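Local coordinates for serine proteinase inhibitor 1 (Myxoma virus, PDB 6BJ5), which inhibits serine-type endopeptidases as a poxviral serpin and is important in the virulence of the virus, at residues T41-L47 with I59-V65; R155-D159 with M180-D184. All blocks are in the same frame, centred on the assembly; numbering follows the deposited sequence.

Contact 1: residues T41-L47 with I59-V65; sequences TSALSVL and IDVPESV
Val61 (t) packs its isopropyl group against the side of helix 37-49: CG1 lies 3.7 Å from Ser45 CB and 3.6 Å from Thr41 O, while Val61 CG2 lies 3.9 Å from CD1 of Leu44 (m,t). Residues 41-47 are regular alpha-helix, with bonds such as Ser45 N to Thr41 O (3.0 Å). Residues 59-65 have no regular structure. They cross the helix obliquely, from the Leu44/Leu47 side at Ile59 to the Thr41/Ser42 side at Val65, extended through Val61 (phi/psi -152/147) and Pro62, then bending at Glu63 (-71/-22). The register is set by CA-CA distances of 6.7 Å for Leu44-Ile59, 5.9 Å for Ser45-Glu63 and 6.4 Å for Ser42-Val65.

In the serpin fold this helix, helix B, lies behind the large sheet; Ala43 and Val46 turn away from the loop, toward Ser146 and Leu144 of strand 142-153, and residues 59-65 pass over another side of the helix. Ile59 (m,t) covers the later turn: its CG2 is 3.4 Å from Leu44 O and 4.0 Å from Leu44 CB, and its CD1 reaches CD2 of Leu47 (t,p) at 4.2 Å. At the other end, Val65 (m) places CG1 4.1 Å from both Thr41 CG2 and Ser45 CB, and CG2 3.8 Å from Ser42 OG. The hydroxyls of Thr41 and Ser42, both m, bond back to Pro37 O and Tyr38 O. Ser45 takes the t rotamer instead, which carries OG outward to donate to Pro62 O at 3.1 Å, the sole hydrogen bond joining the two segments.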
loop_
_atom_site.group_PDB
_atom_site.type_symbol
_atom_site.label_atom_id
_atom_site.label_comp_id
_atom_site.label_asym_id
_atom_site.label_seq_id
_atom_site.Cartn_x
_atom_site.Cartn_y
_atom_site.Cartn_z
ATOM N N THR A 41 5.531 2.422 -5.219
ATOM C CA THR A 41 5.817 3.149 -6.447
ATOM C C THR A 41 6.503 4.475 -6.165
ATOM O O THR A 41 7.423 4.872 -6.895
ATOM C CB THR A 41 4.510 3.362 -7.210
ATOM O OG1 THR A 41 4.046 2.093 -7.693
ATOM C CG2 THR A 41 4.704 4.321 -8.393
ATOM N N SER A 42 6.047 5.196 -5.133
ATOM C CA SER A 42 6.675 6.476 -4.813
ATOM C C SER A 42 8.123 6.293 -4.367
ATOM O O SER A 42 9.005 7.048 -4.790
ATOM C CB SER A 42 5.867 7.198 -3.741
ATOM O OG SER A 42 4.528 7.385 -4.176
ATOM N N ALA A 43 8.393 5.258 -3.569
ATOM C CA ALA A 43 9.752 4.974 -3.123
ATOM C C ALA A 43 10.661 4.649 -4.302
ATOM O O ALA A 43 11.747 5.223 -4.445
ATOM C CB ALA A 43 9.729 3.809 -2.126
ATOM N N LEU A 44 10.219 3.726 -5.163
ATOM C CA LEU A 44 10.991 3.345 -6.340
ATOM C C LEU A 44 11.245 4.545 -7.245
ATOM O O LEU A 44 12.304 4.641 -7.883
ATOM C CB LEU A 44 10.253 2.262 -7.120
ATOM C CG LEU A 44 10.024 0.895 -6.489
ATOM C CD1 LEU A 44 9.327 -0.028 -7.483
ATOM C CD2 LEU A 44 11.340 0.300 -6.062
ATOM N N SER A 45 10.284 5.468 -7.314
ATOM C CA SER A 45 10.431 6.642 -8.167
ATOM C C SER A 45 11.563 7.542 -7.679
ATOM O O SER A 45 12.348 8.063 -8.484
ATOM C CB SER A 45 9.097 7.388 -8.214
ATOM O OG SER A 45 9.134 8.528 -9.045
ATOM N N VAL A 46 11.687 7.703 -6.359
ATOM C CA VAL A 46 12.828 8.415 -5.784
ATOM C C VAL A 46 14.115 7.645 -6.045
ATOM O O VAL A 46 15.101 8.210 -6.532
ATOM C CB VAL A 46 12.607 8.641 -4.279
ATOM C CG1 VAL A 46 13.858 9.220 -3.637
ATOM C CG2 VAL A 46 11.408 9.562 -4.054
ATOM N N LEU A 47 14.122 6.333 -5.744
ATOM C CA LEU A 47 15.301 5.490 -5.967
ATOM C C LEU A 47 15.824 5.618 -7.383
ATOM O O LEU A 47 17.010 5.393 -7.637
ATOM C CB LEU A 47 14.955 4.025 -5.705
ATOM C CG LEU A 47 16.090 3.006 -5.812
ATOM C CD1 LEU A 47 17.130 3.272 -4.757
ATOM C CD2 LEU A 47 15.588 1.591 -5.662
ATOM N N ILE A 59 13.988 -0.269 -12.909
ATOM C CA ILE A 59 13.077 0.410 -12.005
ATOM C C ILE A 59 12.049 1.113 -12.870
ATOM O O ILE A 59 12.048 2.340 -13.010
ATOM C CB ILE A 59 13.834 1.348 -11.053
ATOM C CG1 ILE A 59 14.806 0.518 -10.206
ATOM C CG2 ILE A 59 12.877 2.124 -10.167
ATOM C CD1 ILE A 59 16.032 1.268 -9.783
ATOM N N ASP A 60 11.177 0.315 -13.471
ATOM C CA ASP A 60 10.180 0.783 -14.429
ATOM C C ASP A 60 8.994 1.387 -13.671
ATOM O O ASP A 60 8.110 0.672 -13.203
ATOM C CB ASP A 60 9.768 -0.374 -15.333
ATOM C CG ASP A 60 9.258 0.097 -16.674
ATOM O OD1 ASP A 60 8.543 1.119 -16.713
ATOM O OD2 ASP A 60 9.604 -0.542 -17.695
ATOM N N VAL A 61 8.966 2.710 -13.554
ATOM C CA VAL A 61 8.061 3.417 -12.647
ATOM C C VAL A 61 7.775 4.805 -13.212
ATOM O O VAL A 61 8.641 5.364 -13.897
ATOM C CB VAL A 61 8.670 3.472 -11.231
ATOM C CG1 VAL A 61 8.104 4.599 -10.404
ATOM C CG2 VAL A 61 8.393 2.170 -10.511
ATOM N N PRO A 62 6.579 5.370 -13.007
ATOM C CA PRO A 62 6.334 6.775 -13.397
ATOM C C PRO A 62 7.380 7.717 -12.792
ATOM O O PRO A 62 7.684 7.655 -11.598
ATOM C CB PRO A 62 4.934 7.061 -12.834
ATOM C CG PRO A 62 4.260 5.679 -12.747
ATOM C CD PRO A 62 5.371 4.691 -12.487
ATOM N N GLU A 63 7.935 8.618 -13.609
ATOM C CA GLU A 63 8.879 9.561 -13.023
ATOM C C GLU A 63 8.212 10.594 -12.131
ATOM O O GLU A 63 8.883 11.169 -11.267
ATOM C CB GLU A 63 9.663 10.275 -14.116
ATOM C CG GLU A 63 10.427 9.354 -15.039
ATOM C CD GLU A 63 11.571 10.074 -15.738
ATOM O OE1 GLU A 63 11.824 11.256 -15.395
ATOM O OE2 GLU A 63 12.214 9.458 -16.620
ATOM N N SER A 64 6.919 10.837 -12.310
ATOM C CA SER A 64 6.161 11.743 -11.456
ATOM C C SER A 64 4.999 10.942 -10.905
ATOM O O SER A 64 4.231 10.357 -11.676
ATOM C CB SER A 64 5.672 12.983 -12.210
ATOM O OG SER A 64 4.691 13.670 -11.452
ATOM N N VAL A 65 4.864 10.906 -9.599
ATOM C CA VAL A 65 3.697 10.273 -9.002
ATOM C C VAL A 65 2.673 11.343 -8.676
ATOM O O VAL A 65 3.021 12.479 -8.328
ATOM C CB VAL A 65 4.066 9.447 -7.755
ATOM C CG1 VAL A 65 5.135 8.394 -8.107
ATOM C CG2 VAL A 65 4.490 10.366 -6.582
#

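Contact 2: residues R155-D159 with M180-D184; sequences RHVFD and MNKID
At the top of the large serpin sheet, in the region known as the breach, the loop leaving strand 142-153 passes alongside strand 173-185 and sets a phenylalanine on it. Residues 155-159 are irregular but mostly extended and run roughly antiparallel in sense to strand residues 180-184, with CA-CA distances of 5.9 Å for Phe158-Lys182 and 7.6 Å for His156-Asp184. Phe158 (chi1 m) is sandwiched. Over one face lies Met180, with SD 4.4 Å (Met-aromatic) and CE 4.2 Å (CH-pi) from the Phe158 ring centroid. Lys182 covers the opposite face, its CD 3.7 Å from the Phe158 ring centroid (CH-pi) and its NZ 4.7 Å from it, an off-centre cation-pi contact.

Lys182 (chi1 p, then extended) carries NZ on to His156 O, a hydrogen bond of 2.7 Å, and to Asp184 OD2, a salt bridge of 2.9 Å. His156 ND1 donates to Asp184 OD1 at 3.1 Å, so one carboxylate receives both groups. No backbone hydrogen bond joins the segments directly; water 1 bridges them instead, accepting from Asn181 N (2.8 Å) and donating to Asp159 O (3.0 Å). Lys182 pairs through its backbone with Val246 of strand 243-258, and Phe158 with Glu303, placing this aromatic sandwich where serpin sheets A and C meet.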
loop_
_atom_site.group_PDB
_atom_site.type_symbol
_atom_site.label_atom_id
_atom_site.label_comp_id
_atom_site.label_asym_id
_atom_site.label_seq_id
_atom_site.Cartn_x
_atom_site.Cartn_y
_atom_site.Cartn_z
ATOM N N ARG A 155 -18.748 8.798 2.651
ATOM C CA ARG A 155 -19.746 9.770 2.225
ATOM C C ARG A 155 -21.059 9.542 2.989
ATOM O O ARG A 155 -21.646 10.478 3.547
ATOM C CB ARG A 155 -19.949 9.696 0.708
ATOM C CG ARG A 155 -20.876 10.796 0.208
ATOM C CD ARG A 155 -21.383 10.571 -1.208
ATOM N NE ARG A 155 -22.378 11.591 -1.542
ATOM C CZ ARG A 155 -23.149 11.578 -2.625
ATOM N NH1 ARG A 155 -23.059 10.586 -3.501
ATOM N NH2 ARG A 155 -24.025 12.557 -2.818
ATOM N N HIS A 156 -21.492 8.286 3.092
ATOM C CA HIS A 156 -22.645 7.889 3.902
ATOM C C HIS A 156 -22.168 6.859 4.911
ATOM O O HIS A 156 -21.912 5.703 4.546
ATOM C CB HIS A 156 -23.750 7.312 3.027
ATOM C CG HIS A 156 -24.326 8.306 2.075
ATOM N ND1 HIS A 156 -24.861 7.946 0.857
ATOM C CD2 HIS A 156 -24.490 9.647 2.183
ATOM C CE1 HIS A 156 -25.287 9.029 0.231
ATOM N NE2 HIS A 156 -25.083 10.072 1.017
ATOM N N VAL A 157 -22.047 7.287 6.173
ATOM C CA VAL A 157 -21.510 6.426 7.224
ATOM C C VAL A 157 -22.493 5.310 7.545
ATOM O O VAL A 157 -23.687 5.391 7.255
ATOM C CB VAL A 157 -21.217 7.246 8.485
ATOM C CG1 VAL A 157 -20.304 8.424 8.166
ATOM C CG2 VAL A 157 -22.555 7.656 9.155
ATOM N N PHE A 158 -21.974 4.253 8.167
ATOM C CA PHE A 158 -22.809 3.217 8.755
ATOM C C PHE A 158 -23.249 3.652 10.156
ATOM O O PHE A 158 -22.620 4.495 10.802
ATOM C CB PHE A 158 -22.064 1.884 8.860
ATOM C CG PHE A 158 -21.690 1.240 7.537
ATOM C CD1 PHE A 158 -22.348 0.084 7.108
ATOM C CD2 PHE A 158 -20.603 1.720 6.779
ATOM C CE1 PHE A 158 -21.980 -0.555 5.924
ATOM C CE2 PHE A 158 -20.226 1.097 5.583
ATOM C CZ PHE A 158 -20.907 -0.046 5.157
ATOM N N ASP A 159 -24.337 3.058 10.627
ATOM C CA ASP A 159 -24.803 3.305 11.977
ATOM C C ASP A 159 -24.250 2.231 12.895
ATOM O O ASP A 159 -24.569 1.049 12.708
ATOM C CB ASP A 159 -26.313 3.308 12.027
ATOM C CG ASP A 159 -26.848 3.684 13.392
ATOM O OD1 ASP A 159 -26.132 3.551 14.417
ATOM O OD2 ASP A 159 -28.022 4.091 13.436
ATOM N N MET A 180 -20.898 -4.577 9.902
ATOM C CA MET A 180 -21.645 -3.362 9.624
ATOM C C MET A 180 -22.728 -3.631 8.583
ATOM O O MET A 180 -22.657 -4.595 7.812
ATOM C CB MET A 180 -20.690 -2.268 9.137
ATOM C CG MET A 180 -19.497 -2.055 10.044
ATOM S SD MET A 180 -18.476 -0.675 9.485
ATOM C CE MET A 180 -17.807 -1.247 7.904
ATOM N N ASN A 181 -23.755 -2.777 8.577
ATOM C CA ASN A 181 -24.914 -3.018 7.727
ATOM C C ASN A 181 -25.585 -1.691 7.407
ATOM O O ASN A 181 -25.892 -0.916 8.321
ATOM C CB ASN A 181 -25.902 -3.962 8.419
ATOM C CG ASN A 181 -27.130 -4.286 7.563
ATOM O OD1 ASN A 181 -27.277 -3.820 6.432
ATOM N ND2 ASN A 181 -28.023 -5.087 8.123
ATOM N N LYS A 182 -25.792 -1.420 6.118
ATOM C CA LYS A 182 -26.487 -0.195 5.724
ATOM C C LYS A 182 -27.163 -0.367 4.364
ATOM O O LYS A 182 -26.844 -1.278 3.580
ATOM C CB LYS A 182 -25.539 1.011 5.676
ATOM C CG LYS A 182 -24.769 1.134 4.331
ATOM C CD LYS A 182 -23.869 2.354 4.337
ATOM C CE LYS A 182 -22.756 2.244 3.333
ATOM N NZ LYS A 182 -22.321 3.621 2.934
ATOM N N ILE A 183 -28.094 0.546 4.087
ATOM C CA ILE A 183 -28.682 0.696 2.761
ATOM C C ILE A 183 -28.149 1.981 2.155
ATOM O O ILE A 183 -28.046 3.009 2.841
ATOM C CB ILE A 183 -30.221 0.696 2.794
ATOM C CG1 ILE A 183 -30.738 -0.720 3.070
ATOM C CG2 ILE A 183 -30.773 1.240 1.493
ATOM C CD1 ILE A 183 -32.199 -0.771 3.464
ATOM N N ASP A 184 -27.743 1.900 0.892
ATOM C CA ASP A 184 -27.102 3.025 0.230
ATOM C C ASP A 184 -27.178 2.747 -1.264
ATOM O O ASP A 184 -27.276 1.586 -1.687
ATOM C CB ASP A 184 -25.650 3.183 0.726
ATOM C CG ASP A 184 -25.020 4.514 0.358
ATOM O OD1 ASP A 184 -25.610 5.253 -0.452
ATOM O OD2 ASP A 184 -23.928 4.816 0.898
HETATM O O HOH W 1 -23.676 -1.006 10.697
#

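Overall arrangement
The two contacts lie on opposite sides of the chain's centre, 37 Å apart between centres and about 24 Å between nearest atoms, and share no segment. Strand 142-153 relates them: helix 37-49 of contact 1 packs on it, and residues 155-159 of contact 2 continue just beyond its end. Each is partly buried, but contact 1 is nearer the centre (13 Å against 27 Å). There a helix meets a loop mainly through aliphatic groups and a single hydroxyl bond. Contact 2, at the end of the molecule, joins a loop to a strand through a buried aromatic ring, charged groups and a bridging water, with His156 exposed at its margin.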